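Long-range contact in immunoreactive 84kD antigen PG93 (Porphyromonas gingivalis, PDB 5M11), which is an essential bacterial surface component of the type-IX secretion system and binds calcium and zinc ions: residues I475-H487 against T493-T505. Numbering follows the deposited sequence.
Sequences ILPNGDKWVNILH and TRKGVLIFNDRGT. With CA (calcium ion), chain B.
Trp-482 and Ile-499, a non-hydrogen-bonded pair of the antiparallel strands 481-485 and 497-501, lie side by side in the tightly packed, buried centre: Ile-499 CG1 sits over the five-membered ring of Trp-482, 3.6 Å from its centroid, in a CH-pi contact, while CG2 reaches over the same ring near NE1. Strand 533-538 of the next sheet touches Val-497 and Asn-484 on this face. Lys-481 with Phe-500 and Val-483 with Leu-498 each exchange two backbone hydrogen bonds, and Ile-485 N donates to Gly-496 O. On the reverse face Lys-481 CB lies over the Phe-500 ring, and Val-483 CG2 meets its edge in plane. Bends at chi2 and chi4 (148° and 87°) carry the lysine past this ring; NZ approaches from above the carboxylate plane to form a salt bridge with Asp-502 OD1 (2.8 Å) and also donates a hydrogen bond to Gly-479 O. Asn-501 ND2 donates to Asp-480 OD1 on its anti side. Toward the 486-496 connection the contact is looser and partly exposed; there Lys-495 CE lies over the His-487 ring, 3.9 Å from its centroid, with NZ toward the rim. Strands 481-485 and 497-501 are the middle strands of a four-stranded antiparallel blade, as in beta-propellers, and 497-501 leads into a calcium-binding loop containing Asp-502 and Thr-505.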
# COMPACT_ATOMS: atom_id res chain seq x y z
N ILE A 475 6.29 24.03 12.63
CA ILE A 475 6.83 25.35 12.95
C ILE A 475 5.73 26.39 12.60
O ILE A 475 5.47 26.63 11.43
CB ILE A 475 8.19 25.62 12.22
CG1 ILE A 475 9.25 24.56 12.56
CG2 ILE A 475 8.73 27.03 12.46
CD1 ILE A 475 10.52 24.55 11.62
N LEU A 476 5.10 26.97 13.63
CA LEU A 476 4.05 27.98 13.47
C LEU A 476 4.62 29.30 12.89
O LEU A 476 5.83 29.54 13.09
CB LEU A 476 3.35 28.26 14.82
CG LEU A 476 1.99 27.60 14.96
CD1 LEU A 476 2.10 26.26 15.62
CD2 LEU A 476 1.06 28.46 15.73
N PRO A 477 3.78 30.15 12.21
CA PRO A 477 4.29 31.41 11.63
C PRO A 477 5.07 32.32 12.59
O PRO A 477 6.03 32.95 12.15
CB PRO A 477 3.02 32.10 11.15
CG PRO A 477 2.15 30.99 10.75
CD PRO A 477 2.36 29.98 11.85
N ASN A 478 4.72 32.34 13.89
CA ASN A 478 5.43 33.15 14.90
C ASN A 478 6.80 32.54 15.31
O ASN A 478 7.51 33.12 16.15
CB ASN A 478 4.54 33.33 16.13
CG ASN A 478 4.26 32.05 16.88
OD1 ASN A 478 4.23 30.95 16.32
ND2 ASN A 478 3.99 32.18 18.15
N GLY A 479 7.15 31.38 14.76
CA GLY A 479 8.42 30.72 15.05
C GLY A 479 8.41 29.61 16.07
O GLY A 479 9.42 28.91 16.22
N ASP A 480 7.29 29.43 16.79
CA ASP A 480 7.12 28.36 17.78
C ASP A 480 7.28 27.00 17.11
O ASP A 480 6.85 26.83 15.96
CB ASP A 480 5.73 28.46 18.44
CG ASP A 480 5.55 29.59 19.43
OD1 ASP A 480 6.28 30.60 19.32
OD2 ASP A 480 4.65 29.47 20.29
N LYS A 481 7.92 26.05 17.79
CA LYS A 481 8.14 24.72 17.23
C LYS A 481 7.46 23.71 18.11
O LYS A 481 7.71 23.69 19.32
CB LYS A 481 9.65 24.43 17.07
CG LYS A 481 10.32 25.33 16.04
CD LYS A 481 11.76 25.63 16.38
CE LYS A 481 12.37 26.61 15.41
NZ LYS A 481 12.13 28.02 15.80
N TRP A 482 6.55 22.92 17.53
CA TRP A 482 5.81 21.86 18.23
C TRP A 482 6.38 20.54 17.82
O TRP A 482 6.50 20.28 16.62
CB TRP A 482 4.29 21.91 17.94
CG TRP A 482 3.58 23.15 18.41
CD1 TRP A 482 3.96 24.45 18.23
CD2 TRP A 482 2.29 23.21 19.06
NE1 TRP A 482 3.05 25.30 18.79
CE2 TRP A 482 1.99 24.58 19.28
CE3 TRP A 482 1.37 22.25 19.50
CZ2 TRP A 482 0.83 25.00 19.91
CZ3 TRP A 482 0.21 22.67 20.12
CH2 TRP A 482 -0.05 24.03 20.34
N VAL A 483 6.79 19.73 18.80
CA VAL A 483 7.31 18.39 18.54
C VAL A 483 6.56 17.41 19.45
O VAL A 483 6.57 17.61 20.65
CB VAL A 483 8.86 18.23 18.70
CG1 VAL A 483 9.37 17.05 17.89
CG2 VAL A 483 9.62 19.48 18.28
N ASN A 484 5.93 16.35 18.87
CA ASN A 484 5.25 15.30 19.64
C ASN A 484 6.26 14.28 20.20
O ASN A 484 7.33 14.12 19.63
CB ASN A 484 4.14 14.58 18.83
CG ASN A 484 4.51 13.99 17.48
OD1 ASN A 484 4.82 14.69 16.51
ND2 ASN A 484 4.28 12.70 17.33
N ILE A 485 5.94 13.63 21.34
CA ILE A 485 6.83 12.62 21.97
C ILE A 485 6.30 11.23 21.65
O ILE A 485 5.21 10.86 22.10
CB ILE A 485 7.05 12.80 23.52
CG1 ILE A 485 7.07 14.30 23.98
CG2 ILE A 485 8.29 12.02 24.02
CD1 ILE A 485 8.20 15.16 23.59
N LEU A 486 7.07 10.46 20.88
CA LEU A 486 6.67 9.10 20.55
C LEU A 486 7.09 8.10 21.64
O LEU A 486 6.37 7.12 21.84
CB LEU A 486 7.24 8.66 19.20
CG LEU A 486 6.52 9.13 17.93
CD1 LEU A 486 7.15 8.50 16.72
CD2 LEU A 486 5.03 8.79 17.95
N HIS A 487 8.23 8.35 22.33
CA HIS A 487 8.75 7.48 23.39
C HIS A 487 9.80 8.17 24.32
O HIS A 487 10.71 8.84 23.82
CB HIS A 487 9.37 6.21 22.77
CG HIS A 487 8.48 5.00 22.87
ND1 HIS A 487 7.64 4.62 21.82
CD2 HIS A 487 8.29 4.15 23.91
CE1 HIS A 487 6.99 3.55 22.25
NE2 HIS A 487 7.33 3.24 23.51
N THR A 493 5.18 6.72 30.61
CA THR A 493 3.93 7.25 30.03
C THR A 493 4.04 8.77 29.77
O THR A 493 3.10 9.36 29.25
CB THR A 493 2.74 6.92 30.95
OG1 THR A 493 3.02 7.34 32.29
CG2 THR A 493 2.37 5.44 30.94
N ARG A 494 5.22 9.37 30.09
CA ARG A 494 5.54 10.80 29.95
C ARG A 494 5.67 11.27 28.46
O ARG A 494 6.58 12.03 28.12
CB ARG A 494 6.83 11.13 30.73
CG ARG A 494 6.72 10.94 32.24
CD ARG A 494 7.74 11.78 33.01
NE ARG A 494 7.50 13.21 32.84
CZ ARG A 494 6.70 13.95 33.61
NH1 ARG A 494 6.05 13.39 34.62
NH2 ARG A 494 6.55 15.25 33.37
N LYS A 495 4.75 10.84 27.59
CA LYS A 495 4.74 11.22 26.17
C LYS A 495 3.74 12.35 26.01
O LYS A 495 2.53 12.16 26.26
CB LYS A 495 4.38 10.01 25.27
CG LYS A 495 5.33 8.81 25.37
CD LYS A 495 4.70 7.52 24.83
CE LYS A 495 5.49 6.30 25.23
NZ LYS A 495 4.79 5.03 24.85
N GLY A 496 4.24 13.54 25.71
CA GLY A 496 3.40 14.72 25.52
C GLY A 496 3.69 15.41 24.21
O GLY A 496 3.74 14.77 23.15
N VAL A 497 3.87 16.73 24.28
CA VAL A 497 4.24 17.64 23.19
C VAL A 497 5.18 18.69 23.79
O VAL A 497 4.95 19.15 24.91
CB VAL A 497 3.00 18.31 22.52
CG1 VAL A 497 3.41 19.40 21.52
CG2 VAL A 497 2.08 17.30 21.87
N LEU A 498 6.21 19.08 23.03
CA LEU A 498 7.10 20.15 23.44
C LEU A 498 6.97 21.33 22.45
O LEU A 498 7.17 21.17 21.23
CB LEU A 498 8.56 19.67 23.57
CG LEU A 498 9.65 20.74 23.55
CD1 LEU A 498 9.83 21.39 24.92
CD2 LEU A 498 10.93 20.17 23.06
N ILE A 499 6.60 22.50 22.98
CA ILE A 499 6.51 23.74 22.22
C ILE A 499 7.71 24.56 22.65
O ILE A 499 7.95 24.66 23.86
CB ILE A 499 5.16 24.50 22.43
CG1 ILE A 499 3.94 23.59 22.23
CG2 ILE A 499 5.05 25.78 21.57
CD1 ILE A 499 3.28 23.20 23.52
N PHE A 500 8.50 25.10 21.71
CA PHE A 500 9.66 25.92 22.07
C PHE A 500 10.02 26.95 21.00
O PHE A 500 9.74 26.73 19.81
CB PHE A 500 10.87 25.05 22.39
CG PHE A 500 11.43 24.28 21.23
CD1 PHE A 500 12.52 24.76 20.52
CD2 PHE A 500 10.88 23.06 20.86
CE1 PHE A 500 13.04 24.05 19.44
CE2 PHE A 500 11.39 22.36 19.77
CZ PHE A 500 12.46 22.86 19.07
N ASN A 501 10.64 28.07 21.43
CA ASN A 501 11.10 29.14 20.56
C ASN A 501 12.52 29.54 20.94
O ASN A 501 12.76 30.06 22.02
CB ASN A 501 10.16 30.35 20.61
CG ASN A 501 10.25 31.21 19.37
OD1 ASN A 501 11.28 31.82 19.07
ND2 ASN A 501 9.16 31.27 18.63
N ASP A 502 13.45 29.24 20.03
CA ASP A 502 14.89 29.50 20.11
C ASP A 502 15.24 31.00 20.23
O ASP A 502 16.37 31.33 20.58
CB ASP A 502 15.56 28.93 18.85
CG ASP A 502 15.12 29.63 17.58
OD1 ASP A 502 13.88 29.63 17.29
OD2 ASP A 502 16.00 30.21 16.89
N ARG A 503 14.27 31.89 19.88
CA ARG A 503 14.33 33.36 19.91
C ARG A 503 15.52 33.91 19.05
O ARG A 503 16.26 34.80 19.50
CB ARG A 503 14.38 33.92 21.37
CG ARG A 503 13.17 33.57 22.25
CD ARG A 503 11.88 34.18 21.73
NE ARG A 503 10.78 34.09 22.70
CZ ARG A 503 9.50 33.90 22.37
NH1 ARG A 503 9.14 33.74 21.10
NH2 ARG A 503 8.58 33.85 23.32
N GLY A 504 15.67 33.36 17.85
CA GLY A 504 16.71 33.76 16.90
C GLY A 504 18.15 33.34 17.18
O GLY A 504 19.01 33.49 16.31
N THR A 505 18.42 32.83 18.39
CA THR A 505 19.77 32.41 18.78
C THR A 505 19.80 30.88 19.09
O THR A 505 19.54 30.48 20.24
CB THR A 505 20.25 33.25 19.98
OG1 THR A 505 19.26 33.18 21.01
CG2 THR A 505 20.53 34.69 19.61
CA CA B . 18.23 31.29 22.08